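Local coordinates for protein type II secretion chaperone CpaB (Acinetobacter nosocomialis M2, PDB 6O38) that binds the secreted metalloprotease CpaA as its chaperone, probably readying it for export through the type II secretion system, at residues 110-116 with 128-134; 136-141 with 152-156; 41-45 with 85-90. All blocks are in the same frame, centred on the assembly; numbering follows the deposited sequence.

Contact 1: 110-116 with 128-134; sequences DIVRWTG and FTITQSQ
Phe128, with chi1 p, lays one face of its ring over Gly116 on the partner strand: Gly116 CA lies 3.8 Å from the ring centroid, a CH-pi contact, and a CB on residue 116 would clash with the ring, 2.3 Å from Phe128 CZ. Strands 111-116 and 128-133 run antiparallel, their short axes 4.4 Å apart at 166°, with extended backbones throughout. The hydrogen-bonded pairs are Val112-Gln132, Trp114-Ile130 and Gly116-Phe128. Their bonds include Val112 N to Gln132 O at 3.0 Å, Trp114 N to Ile130 O and Ile130 N to Trp114 O at 2.7 Å each, and Gly116 N to Phe128 O at 2.9 Å. Beyond the Val112-Gln132 pair, Gln134 N donates to Asp110 O (3.0 Å), and Asp110, chi1 t, receives a very short bond from Ser133 OG to its OD2 (2.4 Å). Trp114 (chi1 m) lies on the same face as Phe128, its CZ3 3.9 Å from Gln132 CB; Ile77 of helix 74-78 touches both Trp114 and Gln132. The other face carries Ile111, Arg113, Thr115, Thr129, Thr131 and Ser133. This face turns toward the protease CpaA, where Glu400 of the CpaA chain forms a salt bridge with Arg113 and a hydrogen bond with Thr131, and Ser392 of that chain is hydrogen-bonded to Asp110. This is a regular antiparallel beta hairpin, with one face packed inside the chaperone and the other meeting its substrate.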
loop_
_atom_site.group_PDB
_atom_site.type_symbol
_atom_site.label_atom_id
_atom_site.label_comp_id
_atom_site.label_asym_id
_atom_site.label_seq_id
_atom_site.Cartn_x
_atom_site.Cartn_y
_atom_site.Cartn_z
ATOM N N ASP G 110 -14.424 20.359 13.043
ATOM C CA ASP G 110 -13.826 20.989 11.876
ATOM C C ASP G 110 -13.229 20.020 10.864
ATOM O O ASP G 110 -13.069 20.397 9.697
ATOM C CB ASP G 110 -12.741 21.976 12.328
ATOM C CG ASP G 110 -12.048 22.652 11.167
ATOM O OD1 ASP G 110 -12.738 23.326 10.377
ATOM O OD2 ASP G 110 -10.815 22.497 11.045
ATOM N N ILE G 111 -12.931 18.786 11.259
ATOM C CA ILE G 111 -12.215 17.838 10.413
ATOM C C ILE G 111 -13.123 16.646 10.136
ATOM O O ILE G 111 -13.718 16.082 11.061
ATOM C CB ILE G 111 -10.894 17.389 11.062
ATOM C CG1 ILE G 111 -10.009 18.605 11.337
ATOM C CG2 ILE G 111 -10.172 16.408 10.171
ATOM C CD1 ILE G 111 -8.769 18.286 12.144
ATOM N N VAL G 112 -13.232 16.276 8.862
ATOM C CA VAL G 112 -13.994 15.114 8.423
ATOM C C VAL G 112 -13.058 14.214 7.632
ATOM O O VAL G 112 -12.228 14.700 6.856
ATOM C CB VAL G 112 -15.215 15.528 7.572
ATOM C CG1 VAL G 112 -15.952 14.307 7.049
ATOM C CG2 VAL G 112 -16.149 16.417 8.380
ATOM N N ARG G 113 -13.185 12.903 7.831
ATOM C CA ARG G 113 -12.356 11.919 7.148
ATOM C C ARG G 113 -13.219 11.065 6.231
ATOM O O ARG G 113 -14.225 10.499 6.670
ATOM C CB ARG G 113 -11.618 11.023 8.148
ATOM C CG ARG G 113 -10.598 10.102 7.497
ATOM C CD ARG G 113 -10.056 9.061 8.468
ATOM N NE ARG G 113 -10.093 9.501 9.859
ATOM C CZ ARG G 113 -9.056 10.029 10.503
ATOM N NH1 ARG G 113 -7.897 10.190 9.879
ATOM N NH2 ARG G 113 -9.176 10.399 11.770
ATOM N N TRP G 114 -12.824 10.976 4.965
ATOM C CA TRP G 114 -13.427 10.053 4.014
ATOM C C TRP G 114 -12.521 8.841 3.841
ATOM O O TRP G 114 -11.304 8.981 3.704
ATOM C CB TRP G 114 -13.657 10.719 2.655
ATOM C CG TRP G 114 -14.744 11.747 2.646
ATOM C CD1 TRP G 114 -16.039 11.565 2.257
ATOM C CD2 TRP G 114 -14.627 13.125 3.021
ATOM N NE1 TRP G 114 -16.740 12.741 2.379
ATOM C CE2 TRP G 114 -15.895 13.714 2.845
ATOM C CE3 TRP G 114 -13.575 13.915 3.494
ATOM C CZ2 TRP G 114 -16.139 15.057 3.124
ATOM C CZ3 TRP G 114 -13.820 15.248 3.770
ATOM C CH2 TRP G 114 -15.091 15.805 3.585
ATOM N N THR G 115 -13.120 7.652 3.852
ATOM C CA THR G 115 -12.398 6.407 3.631
ATOM C C THR G 115 -13.025 5.654 2.466
ATOM O O THR G 115 -14.252 5.590 2.345
ATOM C CB THR G 115 -12.404 5.530 4.889
ATOM O OG1 THR G 115 -11.922 6.292 6.004
ATOM C CG2 THR G 115 -11.511 4.314 4.698
ATOM N N GLY G 116 -12.177 5.095 1.601
ATOM C CA GLY G 116 -12.653 4.347 0.455
ATOM C C GLY G 116 -11.722 3.207 0.105
ATOM O O GLY G 116 -10.584 3.135 0.572
ATOM N N PHE G 128 -7.921 4.044 0.783
ATOM C CA PHE G 128 -7.438 5.414 0.821
ATOM C C PHE G 128 -8.255 6.210 1.828
ATOM O O PHE G 128 -9.391 5.860 2.155
ATOM C CB PHE G 128 -7.496 6.082 -0.564
ATOM C CG PHE G 128 -8.886 6.215 -1.121
ATOM C CD1 PHE G 128 -9.434 5.207 -1.895
ATOM C CD2 PHE G 128 -9.637 7.355 -0.884
ATOM C CE1 PHE G 128 -10.711 5.327 -2.411
ATOM C CE2 PHE G 128 -10.913 7.481 -1.397
ATOM C CZ PHE G 128 -11.451 6.466 -2.162
ATOM N N THR G 129 -7.656 7.292 2.321
ATOM C CA THR G 129 -8.302 8.169 3.286
ATOM C C THR G 129 -8.066 9.613 2.879
ATOM O O THR G 129 -6.967 9.971 2.446
ATOM C CB THR G 129 -7.782 7.957 4.719
ATOM O OG1 THR G 129 -6.429 8.420 4.815
ATOM C CG2 THR G 129 -7.846 6.488 5.118
ATOM N N ILE G 130 -9.099 10.437 3.024
ATOM C CA ILE G 130 -9.013 11.872 2.781
ATOM C C ILE G 130 -9.517 12.558 4.040
ATOM O O ILE G 130 -10.710 12.480 4.362
ATOM C CB ILE G 130 -9.822 12.314 1.554
ATOM C CG1 ILE G 130 -9.244 11.697 0.279
ATOM C CG2 ILE G 130 -9.844 13.831 1.450
ATOM C CD1 ILE G 130 -10.121 11.888 -0.941
ATOM N N THR G 131 -8.618 13.231 4.749
ATOM C CA THR G 131 -8.942 13.920 5.990
ATOM C C THR G 131 -8.768 15.414 5.755
ATOM O O THR G 131 -7.683 15.862 5.366
ATOM C CB THR G 131 -8.050 13.433 7.131
ATOM O OG1 THR G 131 -7.875 12.015 7.024
ATOM C CG2 THR G 131 -8.698 13.728 8.463
ATOM N N GLN G 132 -9.831 16.177 5.993
ATOM C CA GLN G 132 -9.916 17.556 5.535
ATOM C C GLN G 132 -10.404 18.459 6.656
ATOM O O GLN G 132 -11.412 18.162 7.304
ATOM C CB GLN G 132 -10.858 17.662 4.333
ATOM C CG GLN G 132 -11.037 19.062 3.786
ATOM C CD GLN G 132 -11.661 19.060 2.407
ATOM O OE1 GLN G 132 -11.112 18.489 1.464
ATOM N NE2 GLN G 132 -12.823 19.689 2.283
ATOM N N SER G 133 -9.689 19.556 6.877
ATOM C CA SER G 133 -10.126 20.609 7.781
ATOM C C SER G 133 -10.833 21.697 6.986
ATOM O O SER G 133 -10.396 22.062 5.890
ATOM C CB SER G 133 -8.943 21.207 8.544
ATOM O OG SER G 133 -9.299 22.424 9.177
ATOM N N GLN G 134 -11.943 22.195 7.528
ATOM C CA GLN G 134 -12.694 23.249 6.858
ATOM C C GLN G 134 -12.176 24.637 7.226
ATOM O O GLN G 134 -12.023 25.495 6.353
ATOM C CB GLN G 134 -14.189 23.132 7.167
ATOM C CG GLN G 134 -15.018 24.199 6.469
ATOM C CD GLN G 134 -15.292 23.853 5.017
ATOM O OE1 GLN G 134 -15.119 22.709 4.598
ATOM N NE2 GLN G 134 -15.716 24.845 4.240
#

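Contact 2: 136-141 with 152-156; sequences DHYTIM and AEIKD
A very short hydrogen bond, 2.5 Å from Tyr138 OH to Glu153 OE2, reaches diagonally across two antiparallel strands; Tyr138 and Glu153, both chi1 t, bring their ends together, and Glu153 also forms a salt bridge with Arg397 of the CpaA chain. Strands 138-141 and 152-155 lie 4.7 Å apart at 171°. Thr139-Ile154 and Met141-Ala152 are the hydrogen-bonded pairs: Thr139 N to Ile154 O 3.0 Å, Ile154 N to Thr139 O 2.9 Å, Met141 N to Ala152 O 2.8 Å, Ala152 N to Met141 O 3.0 Å. At the open end His137 centres an inverse gamma turn, and Asp156 N bonds His137 O at 2.8 Å. Selenomethionine Met141 (chi1 m) puts CE 3.6 Å from Ile154 CD1 and CB 3.7 Å from Ala152 CB. Tyr138, Ile140, Glu153 and Lys155 share the CpaA-facing side of this beta hairpin. On the reverse, Tyr72 of strand 68-72 covers Thr139, Met141 and Ile154, while strands 127-133 and 158-163 flank the pair in the sheet.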
loop_
_atom_site.group_PDB
_atom_site.type_symbol
_atom_site.label_atom_id
_atom_site.label_comp_id
_atom_site.label_asym_id
_atom_site.label_seq_id
_atom_site.Cartn_x
_atom_site.Cartn_y
_atom_site.Cartn_z
ATOM N N ASP G 136 -9.161 25.769 8.361
ATOM C CA ASP G 136 -7.978 25.908 7.524
ATOM C C ASP G 136 -8.162 25.021 6.300
ATOM O O ASP G 136 -8.386 23.814 6.436
ATOM C CB ASP G 136 -6.714 25.520 8.288
ATOM C CG ASP G 136 -6.778 25.901 9.751
ATOM O OD1 ASP G 136 -7.360 26.960 10.063
ATOM O OD2 ASP G 136 -6.257 25.135 10.589
ATOM N N HIS G 137 -8.050 25.609 5.109
ATOM C CA HIS G 137 -8.270 24.855 3.880
ATOM C C HIS G 137 -7.115 23.885 3.671
ATOM O O HIS G 137 -6.264 24.086 2.797
ATOM C CB HIS G 137 -8.435 25.793 2.683
ATOM C CG HIS G 137 -9.647 26.670 2.770
ATOM N ND1 HIS G 137 -9.778 27.666 3.713
ATOM C CD2 HIS G 137 -10.785 26.696 2.036
ATOM C CE1 HIS G 137 -10.943 28.269 3.554
ATOM N NE2 HIS G 137 -11.573 27.699 2.543
ATOM N N TYR G 138 -7.093 22.828 4.479
ATOM C CA TYR G 138 -5.970 21.910 4.583
ATOM C C TYR G 138 -6.490 20.484 4.483
ATOM O O TYR G 138 -7.426 20.111 5.196
ATOM C CB TYR G 138 -5.239 22.132 5.912
ATOM C CG TYR G 138 -3.975 21.331 6.108
ATOM C CD1 TYR G 138 -2.766 21.773 5.590
ATOM C CD2 TYR G 138 -3.985 20.150 6.837
ATOM C CE1 TYR G 138 -1.604 21.052 5.777
ATOM C CE2 TYR G 138 -2.828 19.422 7.030
ATOM C CZ TYR G 138 -1.641 19.878 6.498
ATOM O OH TYR G 138 -0.486 19.156 6.688
ATOM N N THR G 139 -5.885 19.694 3.597
ATOM C CA THR G 139 -6.321 18.329 3.341
ATOM C C THR G 139 -5.110 17.412 3.274
ATOM O O THR G 139 -4.101 17.749 2.647
ATOM C CB THR G 139 -7.121 18.237 2.032
ATOM O OG1 THR G 139 -8.258 19.105 2.102
ATOM C CG2 THR G 139 -7.597 16.812 1.790
ATOM N N ILE G 140 -5.214 16.255 3.924
ATOM C CA ILE G 140 -4.183 15.225 3.894
ATOM C C ILE G 140 -4.781 13.966 3.284
ATOM O O ILE G 140 -5.881 13.549 3.664
ATOM C CB ILE G 140 -3.623 14.943 5.300
ATOM C CG1 ILE G 140 -2.663 16.057 5.724
ATOM C CG2 ILE G 140 -2.925 13.591 5.344
ATOM C CD1 ILE G 140 -2.009 15.822 7.066
HETATM N N MSE G 141 -4.060 13.367 2.339
HETATM C CA MSE G 141 -4.513 12.133 1.704
HETATM C C MSE G 141 -3.519 10.997 1.895
HETATM O O MSE G 141 -2.312 11.181 1.747
HETATM C CB MSE G 141 -4.748 12.349 0.211
HETATM C CG MSE G 141 -5.779 13.403 -0.109
HETATM SE SE MSE G 141 -6.172 13.456 -2.011
HETATM C CE MSE G 141 -7.203 15.101 -2.023
ATOM N N ALA G 152 -0.473 13.086 0.241
ATOM C CA ALA G 152 -0.772 14.379 -0.362
ATOM C C ALA G 152 -1.082 15.374 0.744
ATOM O O ALA G 152 -1.968 15.131 1.569
ATOM C CB ALA G 152 -1.947 14.277 -1.341
ATOM N N GLU G 153 -0.349 16.485 0.767
ATOM C CA GLU G 153 -0.572 17.563 1.722
ATOM C C GLU G 153 -0.970 18.810 0.946
ATOM O O GLU G 153 -0.173 19.334 0.161
ATOM C CB GLU G 153 0.680 17.818 2.563
ATOM C CG GLU G 153 0.524 18.912 3.601
ATOM C CD GLU G 153 1.706 18.986 4.548
ATOM O OE1 GLU G 153 2.708 18.283 4.304
ATOM O OE2 GLU G 153 1.629 19.741 5.540
ATOM N N ILE G 154 -2.194 19.285 1.170
ATOM C CA ILE G 154 -2.784 20.358 0.379
ATOM C C ILE G 154 -3.141 21.518 1.296
ATOM O O ILE G 154 -3.629 21.315 2.413
ATOM C CB ILE G 154 -4.027 19.866 -0.392
ATOM C CG1 ILE G 154 -3.665 18.667 -1.268
ATOM C CG2 ILE G 154 -4.610 20.980 -1.244
ATOM C CD1 ILE G 154 -4.853 17.836 -1.682
ATOM N N LYS G 155 -2.892 22.739 0.820
ATOM C CA LYS G 155 -3.198 23.955 1.565
ATOM C C LYS G 155 -3.666 25.022 0.588
ATOM O O LYS G 155 -2.914 25.414 -0.309
ATOM C CB LYS G 155 -1.980 24.445 2.353
ATOM C CG LYS G 155 -2.162 25.810 3.000
ATOM C CD LYS G 155 -3.010 25.728 4.259
ATOM C CE LYS G 155 -3.158 27.094 4.909
ATOM N NZ LYS G 155 -4.118 27.072 6.049
ATOM N N ASP G 156 -4.905 25.488 0.769
ATOM C CA ASP G 156 -5.491 26.552 -0.052
ATOM C C ASP G 156 -5.514 26.177 -1.535
ATOM O O ASP G 156 -5.154 26.969 -2.406
ATOM C CB ASP G 156 -4.763 27.881 0.167
ATOM C CG ASP G 156 -4.894 28.390 1.588
ATOM O OD1 ASP G 156 -5.950 28.150 2.213
ATOM O OD2 ASP G 156 -3.944 29.033 2.082
#

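Contact 3: 41-45 with 85-90; sequences QQIVF and TVKFQM. With SO4 (sulfate ion), chain B.
This is a partly buried contact between an irregular segment, 41-45, leading into strand 45-47, and the edge strand 85-90. The two run in broadly the same direction, their end-to-end vectors 34° apart. Ile43 pairs with Lys87 (CA-CA 4.6 Å) through two backbone hydrogen bonds: Lys87 N to Gln42 O, very short at 2.5 Å, and Val44 N to Lys87 O at 3.2 Å. Strand 85-90 is extended, whereas Gln42 (phi/psi -79/-26) and Val44 (-87/-53) turn segment 41-45 out of beta conformation on both sides of Ile43. The result is a single isolated beta bridge on strand 85-90, an outermost strand of the chaperone's antiparallel sheet, which is paired on its other side with strand 95-106. Val44, chi1 t, has CA-to-CB directed toward the strand; its CG2 touches Val86 CG1 at 3.6 Å and sits over one face of the Phe88 ring, 4.1 Å from CE1. Phe45, chi1 p, approaches Phe88 (chi1 m), with Phe45 CE2 3.9 Å from Phe88 CD1. Selenomethionine Met90 makes a Met-aromatic contact at the edge of the Phe45 ring, its SE 5.4 Å from the centroid. Met141 of strand 138-145 packs on Val44 and Phe45. Outside, a sulfate, probably from the crystallisation liquor, accepts hydrogen bonds from Ile43 N on O1 (2.9 Å) and, weakly, from Gln42 N on O2 (3.2 Å).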
loop_
_atom_site.group_PDB
_atom_site.type_symbol
_atom_site.label_atom_id
_atom_site.label_comp_id
_atom_site.label_asym_id
_atom_site.label_seq_id
_atom_site.Cartn_x
_atom_site.Cartn_y
_atom_site.Cartn_z
ATOM N N GLN G 41 -17.230 15.207 -10.610
ATOM C CA GLN G 41 -16.063 14.652 -11.278
ATOM C C GLN G 41 -15.415 13.596 -10.393
ATOM O O GLN G 41 -15.317 13.761 -9.174
ATOM C CB GLN G 41 -15.052 15.750 -11.620
ATOM C CG GLN G 41 -14.588 16.576 -10.433
ATOM C CD GLN G 41 -13.348 17.391 -10.747
ATOM O OE1 GLN G 41 -13.120 18.450 -10.160
ATOM N NE2 GLN G 41 -12.533 16.895 -11.672
ATOM N N GLN G 42 -14.983 12.498 -11.016
ATOM C CA GLN G 42 -14.355 11.420 -10.263
ATOM C C GLN G 42 -12.904 11.731 -9.925
ATOM O O GLN G 42 -12.380 11.215 -8.931
ATOM C CB GLN G 42 -14.450 10.111 -11.049
ATOM C CG GLN G 42 -15.879 9.657 -11.304
ATOM C CD GLN G 42 -15.954 8.397 -12.144
ATOM O OE1 GLN G 42 -14.948 7.930 -12.674
ATOM N NE2 GLN G 42 -17.154 7.841 -12.270
ATOM N N ILE G 43 -12.246 12.572 -10.723
ATOM C CA ILE G 43 -10.866 12.951 -10.447
ATOM C C ILE G 43 -10.826 13.869 -9.233
ATOM O O ILE G 43 -11.585 14.844 -9.144
ATOM C CB ILE G 43 -10.240 13.621 -11.678
ATOM C CG1 ILE G 43 -10.013 12.593 -12.788
ATOM C CG2 ILE G 43 -8.940 14.309 -11.310
ATOM C CD1 ILE G 43 -9.424 13.178 -14.053
ATOM N N VAL G 44 -9.939 13.562 -8.290
ATOM C CA VAL G 44 -9.841 14.332 -7.053
ATOM C C VAL G 44 -8.915 15.530 -7.214
ATOM O O VAL G 44 -9.294 16.666 -6.919
ATOM C CB VAL G 44 -9.383 13.416 -5.899
ATOM C CG1 VAL G 44 -9.462 14.156 -4.580
ATOM C CG2 VAL G 44 -10.230 12.159 -5.856
ATOM N N PHE G 45 -7.688 15.301 -7.677
ATOM C CA PHE G 45 -6.722 16.366 -7.903
ATOM C C PHE G 45 -6.113 16.216 -9.291
ATOM O O PHE G 45 -6.230 15.172 -9.937
ATOM C CB PHE G 45 -5.623 16.368 -6.828
ATOM C CG PHE G 45 -4.986 15.026 -6.603
ATOM C CD1 PHE G 45 -3.967 14.577 -7.429
ATOM C CD2 PHE G 45 -5.398 14.217 -5.557
ATOM C CE1 PHE G 45 -3.379 13.344 -7.223
ATOM C CE2 PHE G 45 -4.813 12.982 -5.344
ATOM C CZ PHE G 45 -3.802 12.547 -6.178
ATOM N N THR G 85 -18.166 7.216 -6.647
ATOM C CA THR G 85 -16.905 6.813 -7.255
ATOM C C THR G 85 -15.907 7.965 -7.237
ATOM O O THR G 85 -16.260 9.116 -7.509
ATOM C CB THR G 85 -17.133 6.332 -8.690
ATOM O OG1 THR G 85 -18.044 5.225 -8.684
ATOM C CG2 THR G 85 -15.825 5.893 -9.332
ATOM N N VAL G 86 -14.656 7.641 -6.915
ATOM C CA VAL G 86 -13.570 8.610 -6.830
ATOM C C VAL G 86 -12.373 8.056 -7.594
ATOM O O VAL G 86 -12.095 6.853 -7.537
ATOM C CB VAL G 86 -13.213 8.919 -5.359
ATOM C CG1 VAL G 86 -11.708 8.952 -5.144
ATOM C CG2 VAL G 86 -13.844 10.234 -4.928
ATOM N N LYS G 87 -11.673 8.930 -8.315
ATOM C CA LYS G 87 -10.587 8.533 -9.201
ATOM C C LYS G 87 -9.308 9.275 -8.837
ATOM O O LYS G 87 -9.339 10.467 -8.514
ATOM C CB LYS G 87 -10.954 8.812 -10.663
ATOM C CG LYS G 87 -9.999 8.223 -11.685
ATOM C CD LYS G 87 -10.574 8.363 -13.085
ATOM C CE LYS G 87 -10.053 7.282 -14.015
ATOM N NZ LYS G 87 -10.821 7.245 -15.290
ATOM N N PHE G 88 -8.183 8.564 -8.897
ATOM C CA PHE G 88 -6.865 9.131 -8.648
ATOM C C PHE G 88 -6.004 8.982 -9.895
ATOM O O PHE G 88 -5.988 7.919 -10.523
ATOM C CB PHE G 88 -6.172 8.445 -7.463
ATOM C CG PHE G 88 -6.929 8.547 -6.171
ATOM C CD1 PHE G 88 -6.761 9.642 -5.337
ATOM C CD2 PHE G 88 -7.799 7.542 -5.780
ATOM C CE1 PHE G 88 -7.452 9.735 -4.144
ATOM C CE2 PHE G 88 -8.491 7.629 -4.588
ATOM C CZ PHE G 88 -8.320 8.728 -3.770
ATOM N N GLN G 89 -5.285 10.047 -10.248
ATOM C CA GLN G 89 -4.386 10.038 -11.398
ATOM C C GLN G 89 -3.016 10.539 -10.959
ATOM O O GLN G 89 -2.853 11.722 -10.642
ATOM C CB GLN G 89 -4.937 10.884 -12.546
ATOM C CG GLN G 89 -6.007 10.180 -13.364
ATOM C CD GLN G 89 -6.320 10.897 -14.660
ATOM O OE1 GLN G 89 -5.961 12.061 -14.842
ATOM N NE2 GLN G 89 -6.989 10.204 -15.573
HETATM N N MSE G 90 -2.043 9.634 -10.937
HETATM C CA MSE G 90 -0.664 9.948 -10.584
HETATM C C MSE G 90 0.274 9.280 -11.585
HETATM O O MSE G 90 1.202 8.570 -11.200
HETATM C CB MSE G 90 -0.358 9.503 -9.155
HETATM C CG MSE G 90 -0.995 10.391 -8.099
HETATM SE SE MSE G 90 -1.055 9.586 -6.331
HETATM C CE MSE G 90 -2.543 8.368 -6.630
HETATM S S SO4 B . -13.691 12.955 -14.309
HETATM O O1 SO4 B . -13.101 13.778 -13.258
HETATM O O2 SO4 B . -15.147 13.015 -14.214
HETATM O O3 SO4 B . -13.266 13.457 -15.613
HETATM O O4 SO4 B . -13.248 11.572 -14.151
#

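In the fold
All three contacts reach the same antiparallel sheet. Along the chain contact 3 closes first, then contact 1, then contact 2. Contacts 1 and 2, with centres 10 Å apart, are successive hairpins: strands 127-133 and 138-145 are neighbours, linked by probable hydrogen bonds from Ser133 N to Tyr138 O and Ile140 N to Thr131 O, both 2.9 Å. Contact 3 lies about 15 Å from contact 1 and 16 Å from contact 2, centre to centre, yet its side chains reach both: Phe88 CZ meets Phe128 CD2 at 3.5 Å, and Val44 CG1 meets Met141 CE at 3.5 Å. The hairpins thus share an apolar interior with contact 3 while together presenting their opposite face to CpaA.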